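Local coordinates for protein iodotyrosine deiodinase (Thermotoga neapolitana, PDB 6TYK) that catalyses the reductive, FMN-dependent dehalogenation of iodinated and other halogenated tyrosines, releasing iodide from mono- and diiodotyrosine as a homodimer of the nitroreductase family, at residues A[7-11]-A[125-130]; A[40-46]-A[111-117]; A[95-101]-A[161-165]. All coordinates share one frame. Numbering follows the deposited sequence.

Contact 1: residues A[7-11]-A[125-130]; sequences LAKKR and LLALEE
Residues 7-11 form the last turn of helix 4-10 and the residue after it. They pack on 125-130, the C-terminal part of helix 113-130. Segment 125-130 is helical throughout; 7-10 is helical, and Arg11 leaves it (phi/psi -64/131) although its N still hydrogen-bonds to Leu7 O at 3.0 Å. In the register Ala8 lies by Leu126 (CA-CA 6.7 Å) and Arg11 by Glu129 (6.1 Å). Leu7 is t,p, which brings Leu7 CD1 to 3.4 Å from Glu129 CG and Leu7 CD2 to 4.0 Å from Leu126 CD2. Leu126 is m,t; its CD2 also lies 4.2 Å from Ala8 CB. Glu129 takes t for chi1 and p for chi2. Its carboxylate meets aliphatic carbons: Glu129 OE1 is 3.5 Å from Arg11 CG, and Glu129 OE2 is 3.8 Å from Lys10 CB. Arg11 has chi1 t and chi2 off-well at -99°. Leu125 CD1 lies over one face of its guanidinium. One water links the Arg11 side chain to helix 113-130, accepting from Arg11 NE and donating to Leu125 O, each at 2.8 Å. Leucine side chains and the aliphatic parts of Arg11 and Glu129 thus pack together beside the FMN site, to which Arg11 belongs. Tyr123 of the second subunit covers Ala8, Arg11 and Leu126. Behind, Ala127 and Leu128 rest on helix 24-35, while Leu125 and Leu128 also touch strand 156-165.

Contact 2: residues A[40-46]-A[111-117]; sequences GMNAQPW and PYSRESV. With FMN (flavin mononucleotide), chain J; IYR (3-iodo-tyrosine), chain N; IYR (3-iodo-tyrosine), chain K.
Four non-glycine residues here have backbone angles in the left-handed helical region: Met41 (51/27), Asn42 (49/33), Gln44 (51/59) and Tyr112 (54/36). They shape a loop and a helix start at the active site of the nitroreductase fold, which lies at the dimer interface. Residues 40-46 lead from helix 24-35 to strand 46-51. Tyr112 is the N-cap residue of helix 113-130. Gly40 lies by Tyr112 (CA-CA 5.4 Å), Pro45 by Ser113 (5.7 Å) and Trp46 by Val117 (5.5 Å). Ser116, chi1 m, joins both segments: Gly40 N donates to Ser116 OG at 3.0 Å, and Ser116 OG donates to Tyr112 O at 2.7 Å. Gly40 CA is 3.6 Å from Pro111 O, where a beta carbon would clash. One water donates to Gly40 O (2.9 Å) and to Pro111 O (2.8 Å). Apolar packing flanks this polar centre. Met41 CG meets Pro111 CG at 3.6 Å, and Val117 CG2 is 4.0 Å from both Pro45 CG and Trp46 CB. FMN C8M is 3.5 Å from Ser116 OG and FMN C7M 3.5 Å from Tyr112 CB. The second subunit completes the site: its Arg15 and Arg176 hydrogen-bond the FMN, and its Glu68, Tyr72 and Lys92 hydrogen-bond the substrate. From this chain, Met41 N donates to OF of the 3-iodotyrosine of chain K at 2.9 Å.

Contact 3: residues A[95-101]-A[161-165]; sequences LKEAPYL and ILPVG
Pro163 is at the centre of a buried apolar cluster. Its ring lies among Ala98, Leu95 and Leu101: Pro163 CB is 3.7 Å from Ala98 CB and 3.9 Å from Leu101 CD2, and Pro163 CG is 4.1 Å from Leu95 CD2. Leu95 and Leu101 are both m,t. Ile161, also m,t, extends the cluster, with Ile161 CG2 4.0 Å from Leu95 CD2 and 4.4 Å from Leu101 CB. Helix 94-97 ends before Ala98 (phi/psi -61/132), and Pro99 (-67/-26) makes the bend into the strand. Pro99 CG packs 3.7 Å from Gly165 CA, where a beta carbon would clash with Pro99. The strands run antiparallel. Leu101 and Pro163 form a non-hydrogen-bonded pair (CA-CA 4.3 Å), and Tyr100 and Val164 a hydrogen-bonded pair (5.2 Å). On the sheet face of that second pair, Tyr100 CB lies 4.2 Å from Val164 CB. The polar edge has two backbone hydrogen bonds: Val164 N to Tyr100 O at 2.8 Å, and Tyr100 N to Val164 O at 3.2 Å. A CA-H...O contact, Pro163 CA to Tyr100 O at 3.4 Å, lies beside them. Here two central strands of the antiparallel sheet meet just after a helix end. Backbone hydrogen bonds join Leu101 to Val51 of strand 46-51, and Gly165 to Gly134 of strand 134-135. Helix 54-74 covers Leu95 and Leu101.

Contact 3 is wholly buried and lies nearest the centre of the chain. Contact 1 is partly buried, and its lysines face solvent. Contact 2 is buried too, but by cofactor, substrate and the second subunit as well as by its own chain. Contacts 1 and 2 use opposite ends of helix 113-130, with centres about 22 Å apart, and both touch the second subunit. Contact 3 touches no other chain. It meets contact 1 directly, where Leu125 and Leu128 pack on Leu162 and Val164, respectively. The chemistry differs accordingly: strand pairing in contact 3; leucine, arginine and glutamate side chains packed by their carbons, with a water bridge, in contact 1; and a serine-centred polar network in contact 2.

Contact 1: residues A[7-11]-A[125-130]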
loop_
_atom_site.group_PDB
_atom_site.type_symbol
_atom_site.label_atom_id
_atom_site.label_comp_id
_atom_site.label_asym_id
_atom_site.label_seq_id
_atom_site.Cartn_x
_atom_site.Cartn_y
_atom_site.Cartn_z
ATOM N N LEU A 7 17.000 -2.587 1.373
ATOM C CA LEU A 7 16.018 -3.505 1.936
ATOM C C LEU A 7 14.932 -3.802 0.901
ATOM O O LEU A 7 14.573 -4.962 0.660
ATOM C CB LEU A 7 15.392 -2.888 3.181
ATOM C CG LEU A 7 14.419 -3.764 3.969
ATOM C CD1 LEU A 7 15.154 -4.921 4.653
ATOM C CD2 LEU A 7 13.679 -2.909 4.979
ATOM N N ALA A 8 14.414 -2.743 0.286
ATOM C CA ALA A 8 13.411 -2.884 -0.766
ATOM C C ALA A 8 13.951 -3.686 -1.947
ATOM O O ALA A 8 13.252 -4.522 -2.522
ATOM C CB ALA A 8 12.930 -1.514 -1.231
ATOM N N LYS A 9 15.203 -3.430 -2.309
ATOM C CA LYS A 9 15.786 -4.105 -3.452
ATOM C C LYS A 9 15.918 -5.599 -3.191
ATOM O O LYS A 9 15.621 -6.419 -4.061
ATOM C CB LYS A 9 17.147 -3.500 -3.805
ATOM C CG LYS A 9 17.679 -4.009 -5.133
ATOM C CD LYS A 9 19.039 -3.447 -5.474
ATOM C CE LYS A 9 19.367 -3.715 -6.941
ATOM N NZ LYS A 9 18.656 -4.922 -7.465
ATOM N N LYS A 10 16.362 -5.954 -1.990
ATOM C CA LYS A 10 16.596 -7.358 -1.652
ATOM C C LYS A 10 15.293 -8.141 -1.521
ATOM O O LYS A 10 15.233 -9.325 -1.865
ATOM C CB LYS A 10 17.399 -7.483 -0.354
ATOM C CG LYS A 10 18.887 -7.243 -0.512
ATOM C CD LYS A 10 19.565 -7.095 0.840
ATOM C CE LYS A 10 20.990 -6.584 0.688
ATOM N NZ LYS A 10 21.620 -6.286 2.005
ATOM N N ARG A 11 14.253 -7.487 -1.018
ATOM C CA ARG A 11 12.997 -8.168 -0.737
ATOM C C ARG A 11 12.377 -8.684 -2.033
ATOM O O ARG A 11 12.278 -7.962 -3.024
ATOM C CB ARG A 11 12.037 -7.238 0.009
ATOM C CG ARG A 11 10.832 -7.943 0.599
ATOM C CD ARG A 11 9.601 -7.796 -0.281
ATOM N NE ARG A 11 8.596 -8.799 0.050
ATOM C CZ ARG A 11 7.828 -9.391 -0.858
ATOM N NH1 ARG A 11 7.938 -9.046 -2.130
ATOM N NH2 ARG A 11 6.948 -10.313 -0.498
ATOM N N LEU A 125 5.580 -5.822 4.565
ATOM C CA LEU A 125 6.519 -6.639 3.798
ATOM C C LEU A 125 7.968 -6.244 4.054
ATOM O O LEU A 125 8.845 -7.105 4.123
ATOM C CB LEU A 125 6.225 -6.551 2.305
ATOM C CG LEU A 125 4.848 -7.054 1.875
ATOM C CD1 LEU A 125 4.739 -6.998 0.354
ATOM C CD2 LEU A 125 4.595 -8.466 2.378
ATOM N N LEU A 126 8.227 -4.946 4.170
ATOM C CA LEU A 126 9.574 -4.498 4.506
ATOM C C LEU A 126 9.990 -4.970 5.895
ATOM O O LEU A 126 11.135 -5.370 6.106
ATOM C CB LEU A 126 9.683 -2.978 4.381
ATOM C CG LEU A 126 9.596 -2.482 2.941
ATOM C CD1 LEU A 126 9.404 -0.971 2.897
ATOM C CD2 LEU A 126 10.827 -2.901 2.167
ATOM N N ALA A 127 9.055 -4.944 6.844
ATOM C CA ALA A 127 9.343 -5.405 8.202
ATOM C C ALA A 127 9.657 -6.898 8.233
ATOM O O ALA A 127 10.569 -7.337 8.938
ATOM C CB ALA A 127 8.184 -5.074 9.154
ATOM N N LEU A 128 8.907 -7.683 7.468
ATOM C CA LEU A 128 9.172 -9.107 7.409
ATOM C C LEU A 128 10.579 -9.329 6.861
ATOM O O LEU A 128 11.324 -10.163 7.367
ATOM C CB LEU A 128 8.143 -9.822 6.536
ATOM C CG LEU A 128 6.737 -9.921 7.123
ATOM C CD1 LEU A 128 5.830 -10.568 6.105
ATOM C CD2 LEU A 128 6.728 -10.728 8.418
ATOM N N GLU A 129 10.948 -8.574 5.829
ATOM C CA GLU A 129 12.279 -8.708 5.258
ATOM C C GLU A 129 13.342 -8.395 6.311
ATOM O O GLU A 129 14.340 -9.097 6.410
ATOM C CB GLU A 129 12.448 -7.817 4.026
ATOM C CG GLU A 129 13.853 -7.850 3.442
ATOM C CD GLU A 129 14.129 -9.113 2.639
ATOM O OE1 GLU A 129 13.176 -9.867 2.360
ATOM O OE2 GLU A 129 15.299 -9.351 2.277
ATOM N N GLU A 130 13.117 -7.360 7.114
ATOM C CA GLU A 130 14.074 -6.995 8.153
ATOM C C GLU A 130 14.276 -8.142 9.146
ATOM O O GLU A 130 15.366 -8.324 9.683
ATOM C CB GLU A 130 13.621 -5.727 8.886
ATOM C CG GLU A 130 14.630 -5.249 9.924
ATOM C CD GLU A 130 14.141 -4.066 10.736
ATOM O OE1 GLU A 130 12.911 -3.874 10.818
ATOM O OE2 GLU A 130 14.990 -3.330 11.293
HETATM O O HOH W 1 8.395 -9.485 2.776
#

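Contact 2: residues A[40-46]-A[111-117]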
loop_
_atom_site.group_PDB
_atom_site.type_symbol
_atom_site.label_atom_id
_atom_site.label_comp_id
_atom_site.label_asym_id
_atom_site.label_seq_id
_atom_site.Cartn_x
_atom_site.Cartn_y
_atom_site.Cartn_z
ATOM N N GLY A 40 -6.633 6.585 6.127
ATOM C CA GLY A 40 -7.703 7.554 5.995
ATOM C C GLY A 40 -8.329 7.800 7.352
ATOM O O GLY A 40 -8.716 6.859 8.046
ATOM N N MET A 41 -8.430 9.072 7.716
ATOM C CA MET A 41 -8.965 9.485 9.004
ATOM C C MET A 41 -8.334 8.771 10.200
ATOM O O MET A 41 -8.937 8.678 11.273
ATOM C CB MET A 41 -10.483 9.368 8.999
ATOM C CG MET A 41 -11.121 10.325 7.996
ATOM S SD MET A 41 -12.685 10.993 8.576
ATOM C CE MET A 41 -13.156 12.071 7.225
ATOM N N ASN A 42 -7.094 8.325 10.027
ATOM C CA ASN A 42 -6.390 7.572 11.065
ATOM C C ASN A 42 -7.234 6.426 11.618
ATOM O O ASN A 42 -7.136 6.084 12.793
ATOM C CB ASN A 42 -5.887 8.479 12.201
ATOM C CG ASN A 42 -4.869 7.785 13.088
ATOM O OD1 ASN A 42 -4.074 6.982 12.613
ATOM N ND2 ASN A 42 -4.887 8.090 14.379
ATOM N N ALA A 43 -8.062 5.837 10.763
ATOM C CA ALA A 43 -8.951 4.763 11.188
ATOM C C ALA A 43 -8.201 3.480 11.545
ATOM O O ALA A 43 -8.739 2.631 12.249
ATOM C CB ALA A 43 -9.974 4.479 10.111
ATOM N N GLN A 44 -6.978 3.327 11.030
ATOM C CA GLN A 44 -6.219 2.095 11.229
ATOM C C GLN A 44 -7.086 0.906 10.857
ATOM O O GLN A 44 -7.345 0.024 11.675
ATOM C CB GLN A 44 -5.722 1.995 12.671
ATOM C CG GLN A 44 -4.829 3.170 13.042
ATOM C CD GLN A 44 -4.768 3.432 14.527
ATOM O OE1 GLN A 44 -4.372 2.577 15.287
ATOM N NE2 GLN A 44 -5.132 4.645 14.937
ATOM N N PRO A 45 -7.545 0.878 9.601
ATOM C CA PRO A 45 -8.592 -0.047 9.160
ATOM C C PRO A 45 -8.104 -1.458 8.852
ATOM O O PRO A 45 -8.856 -2.216 8.268
ATOM C CB PRO A 45 -9.094 0.614 7.880
ATOM C CG PRO A 45 -7.867 1.241 7.306
ATOM C CD PRO A 45 -7.129 1.787 8.520
ATOM N N TRP A 46 -6.888 -1.804 9.244
ATOM C CA TRP A 46 -6.386 -3.162 9.067
ATOM C C TRP A 46 -6.743 -4.038 10.253
ATOM O O TRP A 46 -6.774 -3.579 11.397
ATOM C CB TRP A 46 -4.866 -3.139 8.893
ATOM C CG TRP A 46 -4.182 -2.118 9.756
ATOM C CD1 TRP A 46 -3.842 -2.241 11.071
ATOM C CD2 TRP A 46 -3.772 -0.804 9.354
ATOM N NE1 TRP A 46 -3.245 -1.079 11.517
ATOM C CE2 TRP A 46 -3.184 -0.185 10.477
ATOM C CE3 TRP A 46 -3.828 -0.098 8.146
ATOM C CZ2 TRP A 46 -2.653 1.103 10.427
ATOM C CZ3 TRP A 46 -3.316 1.190 8.102
ATOM C CH2 TRP A 46 -2.730 1.776 9.232
ATOM N N PRO A 111 -13.005 5.307 5.634
ATOM C CA PRO A 111 -12.723 5.972 4.359
ATOM C C PRO A 111 -11.355 5.589 3.825
ATOM O O PRO A 111 -10.389 5.537 4.585
ATOM C CB PRO A 111 -12.765 7.455 4.726
ATOM C CG PRO A 111 -12.414 7.485 6.186
ATOM C CD PRO A 111 -12.987 6.240 6.778
ATOM N N TYR A 112 -11.287 5.291 2.533
ATOM C CA TYR A 112 -10.040 4.869 1.914
ATOM C C TYR A 112 -9.444 3.688 2.661
ATOM O O TYR A 112 -8.231 3.556 2.790
ATOM C CB TYR A 112 -9.052 6.034 1.818
ATOM C CG TYR A 112 -9.377 6.944 0.672
ATOM C CD1 TYR A 112 -8.855 6.703 -0.587
ATOM C CD2 TYR A 112 -10.223 8.023 0.840
ATOM C CE1 TYR A 112 -9.159 7.509 -1.651
ATOM C CE2 TYR A 112 -10.534 8.851 -0.226
ATOM C CZ TYR A 112 -9.998 8.582 -1.467
ATOM O OH TYR A 112 -10.291 9.385 -2.540
ATOM N N SER A 113 -10.322 2.817 3.141
ATOM C CA SER A 113 -9.897 1.628 3.871
ATOM C C SER A 113 -8.972 0.724 3.058
ATOM O O SER A 113 -7.927 0.301 3.553
ATOM C CB SER A 113 -11.115 0.834 4.360
ATOM O OG SER A 113 -12.019 0.565 3.305
ATOM N N ARG A 114 -9.335 0.443 1.809
ATOM C CA ARG A 114 -8.544 -0.490 1.016
ATOM C C ARG A 114 -7.169 0.083 0.686
ATOM O O ARG A 114 -6.153 -0.614 0.796
ATOM C CB ARG A 114 -9.286 -0.876 -0.266
ATOM C CG ARG A 114 -10.686 -1.438 -0.004
ATOM C CD ARG A 114 -11.203 -2.238 -1.190
ATOM N NE ARG A 114 -10.342 -3.382 -1.462
ATOM C CZ ARG A 114 -10.221 -3.964 -2.648
ATOM N NH1 ARG A 114 -10.924 -3.524 -3.689
ATOM N NH2 ARG A 114 -9.405 -4.996 -2.792
ATOM N N GLU A 115 -7.143 1.345 0.265
ATOM C CA GLU A 115 -5.889 2.042 0.010
ATOM C C GLU A 115 -4.977 2.028 1.233
ATOM O O GLU A 115 -3.774 1.761 1.141
ATOM C CB GLU A 115 -6.166 3.484 -0.400
ATOM C CG GLU A 115 -6.822 3.637 -1.761
ATOM C CD GLU A 115 -8.344 3.617 -1.725
ATOM O OE1 GLU A 115 -8.948 3.228 -0.704
ATOM O OE2 GLU A 115 -8.945 4.016 -2.742
ATOM N N SER A 116 -5.568 2.304 2.389
ATOM C CA SER A 116 -4.804 2.376 3.626
ATOM C C SER A 116 -4.229 1.018 4.009
ATOM O O SER A 116 -3.074 0.912 4.429
ATOM C CB SER A 116 -5.690 2.899 4.743
ATOM O OG SER A 116 -6.166 4.202 4.444
ATOM N N VAL A 117 -5.026 -0.032 3.849
ATOM C CA VAL A 117 -4.549 -1.354 4.205
ATOM C C VAL A 117 -3.412 -1.790 3.284
ATOM O O VAL A 117 -2.411 -2.320 3.746
ATOM C CB VAL A 117 -5.690 -2.383 4.253
ATOM C CG1 VAL A 117 -5.131 -3.787 4.378
ATOM C CG2 VAL A 117 -6.640 -2.061 5.418
HETATM N N1 FMN J . -4.946 13.788 4.864
HETATM C C2 FMN J . -5.564 14.939 4.463
HETATM O O2 FMN J . -5.312 15.983 5.064
HETATM N N3 FMN J . -6.445 14.927 3.405
HETATM C C4 FMN J . -6.713 13.756 2.738
HETATM O O4 FMN J . -7.501 13.749 1.783
HETATM C C4A FMN J . -6.080 12.587 3.145
HETATM N N5 FMN J . -6.349 11.404 2.493
HETATM C C5A FMN J . -5.698 10.250 2.881
HETATM C C6 FMN J . -5.940 9.074 2.192
HETATM C C7 FMN J . -5.302 7.896 2.548
HETATM C C7M FMN J . -5.592 6.647 1.757
HETATM C C8 FMN J . -4.409 7.907 3.607
HETATM C C8M FMN J . -3.698 6.662 4.021
HETATM C C9 FMN J . -4.169 9.083 4.309
HETATM C C9A FMN J . -4.800 10.266 3.943
HETATM N N10 FMN J . -4.581 11.444 4.639
HETATM C C10 FMN J . -5.195 12.605 4.219
HETATM C "C1'" FMN J . -3.633 11.477 5.799
HETATM C "C2'" FMN J . -4.342 10.900 7.052
HETATM O "O2'" FMN J . -5.290 11.806 7.612
HETATM C "C3'" FMN J . -3.278 10.532 8.088
HETATM O "O3'" FMN J . -2.538 9.453 7.549
HETATM C "C4'" FMN J . -3.832 10.157 9.458
HETATM O "O4'" FMN J . -4.487 11.264 10.034
HETATM C "C5'" FMN J . -2.734 9.698 10.410
HETATM O "O5'" FMN J . -1.715 10.677 10.461
HETATM P P FMN J . -0.426 10.441 11.384
HETATM O O1P FMN J . -0.896 10.083 12.779
HETATM O O2P FMN J . 0.323 11.759 11.382
HETATM O O3P FMN J . 0.477 9.408 10.751
HETATM N N IYR N . -11.919 4.035 -4.310
HETATM C CA IYR N . -12.626 2.776 -4.413
HETATM C CB IYR N . -12.162 1.653 -3.465
HETATM C CC IYR N . -11.167 0.763 -4.114
HETATM C CD IYR N . -9.854 0.740 -3.642
HETATM C CE IYR N . -8.891 -0.087 -4.216
HETATM I IE IYR N . -7.000 -0.076 -3.481
HETATM C CF IYR N . -9.274 -0.897 -5.292
HETATM O OF IYR N . -8.423 -1.747 -5.937
HETATM C CG IYR N . -10.595 -0.883 -5.784
HETATM C CH IYR N . -11.533 -0.058 -5.193
HETATM C C IYR N . -14.114 2.942 -4.150
HETATM O O IYR N . -15.069 2.458 -4.766
HETATM O OXT IYR N . -14.382 3.731 -3.074
HETATM N N IYR K . -9.877 15.327 1.632
HETATM C CA IYR K . -10.407 16.052 2.761
HETATM C CB IYR K . -10.945 15.210 3.931
HETATM C CC IYR K . -10.010 14.214 4.528
HETATM C CD IYR K . -10.142 12.877 4.189
HETATM C CE IYR K . -9.317 11.889 4.739
HETATM I IE IYR K . -9.585 9.979 4.137
HETATM C CF IYR K . -8.338 12.261 5.668
HETATM O OF IYR K . -7.485 11.361 6.270
HETATM C CG IYR K . -8.193 13.615 6.034
HETATM C CH IYR K . -9.020 14.570 5.455
HETATM C C IYR K . -9.416 17.028 3.364
HETATM O O IYR K . -9.639 17.892 4.213
HETATM O OXT IYR K . -8.156 16.918 2.884
HETATM O O HOH W 2 -8.945 4.326 6.699
#

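Contact 3: residues A[95-101]-A[161-165]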
loop_
_atom_site.group_PDB
_atom_site.type_symbol
_atom_site.label_atom_id
_atom_site.label_comp_id
_atom_site.label_asym_id
_atom_site.label_seq_id
_atom_site.Cartn_x
_atom_site.Cartn_y
_atom_site.Cartn_z
ATOM N N LEU A 95 0.629 -22.724 0.994
ATOM C CA LEU A 95 -0.493 -22.562 1.917
ATOM C C LEU A 95 -0.500 -23.668 2.970
ATOM O O LEU A 95 -1.171 -23.550 4.003
ATOM C CB LEU A 95 -1.818 -22.527 1.151
ATOM C CG LEU A 95 -2.023 -21.289 0.272
ATOM C CD1 LEU A 95 -3.323 -21.412 -0.507
ATOM C CD2 LEU A 95 -2.006 -19.994 1.088
ATOM N N LYS A 96 0.260 -24.728 2.706
ATOM C CA LYS A 96 0.502 -25.782 3.685
ATOM C C LYS A 96 1.851 -25.616 4.381
ATOM O O LYS A 96 1.935 -25.783 5.596
ATOM C CB LYS A 96 0.429 -27.163 3.023
ATOM C CG LYS A 96 0.883 -28.317 3.914
ATOM C CD LYS A 96 0.722 -29.653 3.199
ATOM C CE LYS A 96 1.311 -30.801 4.006
ATOM N NZ LYS A 96 0.731 -30.879 5.375
ATOM N N GLU A 97 2.901 -25.293 3.623
ATOM C CA GLU A 97 4.253 -25.242 4.192
ATOM C C GLU A 97 4.489 -24.072 5.142
ATOM O O GLU A 97 5.167 -24.218 6.163
ATOM C CB GLU A 97 5.315 -25.210 3.090
ATOM C CG GLU A 97 5.296 -26.417 2.155
ATOM C CD GLU A 97 5.569 -27.741 2.861
ATOM O OE1 GLU A 97 4.597 -28.398 3.303
ATOM O OE2 GLU A 97 6.756 -28.133 2.956
ATOM N N ALA A 98 3.946 -22.906 4.808
ATOM C CA ALA A 98 4.161 -21.727 5.636
ATOM C C ALA A 98 3.607 -21.969 7.036
ATOM O O ALA A 98 2.480 -22.430 7.190
ATOM C CB ALA A 98 3.510 -20.512 4.997
ATOM N N PRO A 99 4.408 -21.661 8.061
ATOM C CA PRO A 99 3.953 -21.836 9.446
ATOM C C PRO A 99 2.832 -20.876 9.822
ATOM O O PRO A 99 2.035 -21.189 10.706
ATOM C CB PRO A 99 5.215 -21.560 10.274
ATOM C CG PRO A 99 6.097 -20.763 9.371
ATOM C CD PRO A 99 5.822 -21.269 7.985
ATOM N N TYR A 100 2.764 -19.735 9.144
ATOM C CA TYR A 100 1.702 -18.771 9.382
ATOM C C TYR A 100 1.036 -18.413 8.072
ATOM O O TYR A 100 1.728 -18.174 7.080
ATOM C CB TYR A 100 2.266 -17.464 9.939
ATOM C CG TYR A 100 2.995 -17.534 11.253
ATOM C CD1 TYR A 100 2.303 -17.651 12.447
ATOM C CD2 TYR A 100 4.374 -17.410 11.303
ATOM C CE1 TYR A 100 2.971 -17.686 13.653
ATOM C CE2 TYR A 100 5.050 -17.440 12.504
ATOM C CZ TYR A 100 4.343 -17.582 13.672
ATOM O OH TYR A 100 5.016 -17.614 14.866
ATOM N N LEU A 101 -0.293 -18.357 8.067
ATOM C CA LEU A 101 -0.996 -17.620 7.028
ATOM C C LEU A 101 -1.564 -16.376 7.683
ATOM O O LEU A 101 -2.463 -16.453 8.526
ATOM C CB LEU A 101 -2.114 -18.433 6.391
ATOM C CG LEU A 101 -1.718 -19.805 5.863
ATOM C CD1 LEU A 101 -2.933 -20.475 5.248
ATOM C CD2 LEU A 101 -0.595 -19.683 4.843
ATOM N N ILE A 161 -3.930 -12.901 1.529
ATOM C CA ILE A 161 -3.399 -13.957 2.378
ATOM C C ILE A 161 -1.897 -13.866 2.258
ATOM O O ILE A 161 -1.350 -13.989 1.158
ATOM C CB ILE A 161 -3.864 -15.336 1.884
ATOM C CG1 ILE A 161 -5.389 -15.447 1.984
ATOM C CG2 ILE A 161 -3.161 -16.462 2.657
ATOM C CD1 ILE A 161 -5.940 -16.633 1.218
ATOM N N LEU A 162 -1.222 -13.647 3.377
ATOM C CA LEU A 162 0.232 -13.564 3.372
ATOM C C LEU A 162 0.830 -14.758 4.094
ATOM O O LEU A 162 0.930 -14.757 5.321
ATOM C CB LEU A 162 0.706 -12.287 4.070
ATOM C CG LEU A 162 0.370 -10.960 3.404
ATOM C CD1 LEU A 162 0.570 -9.834 4.405
ATOM C CD2 LEU A 162 1.247 -10.725 2.190
ATOM N N PRO A 163 1.228 -15.790 3.344
ATOM C CA PRO A 163 1.993 -16.861 3.982
ATOM C C PRO A 163 3.297 -16.270 4.493
ATOM O O PRO A 163 3.938 -15.497 3.775
ATOM C CB PRO A 163 2.254 -17.848 2.840
ATOM C CG PRO A 163 1.228 -17.496 1.791
ATOM C CD PRO A 163 1.035 -16.021 1.905
ATOM N N VAL A 164 3.652 -16.591 5.732
ATOM C CA VAL A 164 4.867 -16.066 6.337
ATOM C C VAL A 164 5.657 -17.193 6.973
ATOM O O VAL A 164 5.101 -18.055 7.646
ATOM C CB VAL A 164 4.557 -15.004 7.406
ATOM C CG1 VAL A 164 5.851 -14.534 8.084
ATOM C CG2 VAL A 164 3.825 -13.825 6.776
ATOM N N GLY A 165 6.961 -17.182 6.750
ATOM C CA GLY A 165 7.835 -18.151 7.375
ATOM C C GLY A 165 9.254 -17.892 6.929
ATOM O O GLY A 165 9.543 -16.886 6.282
#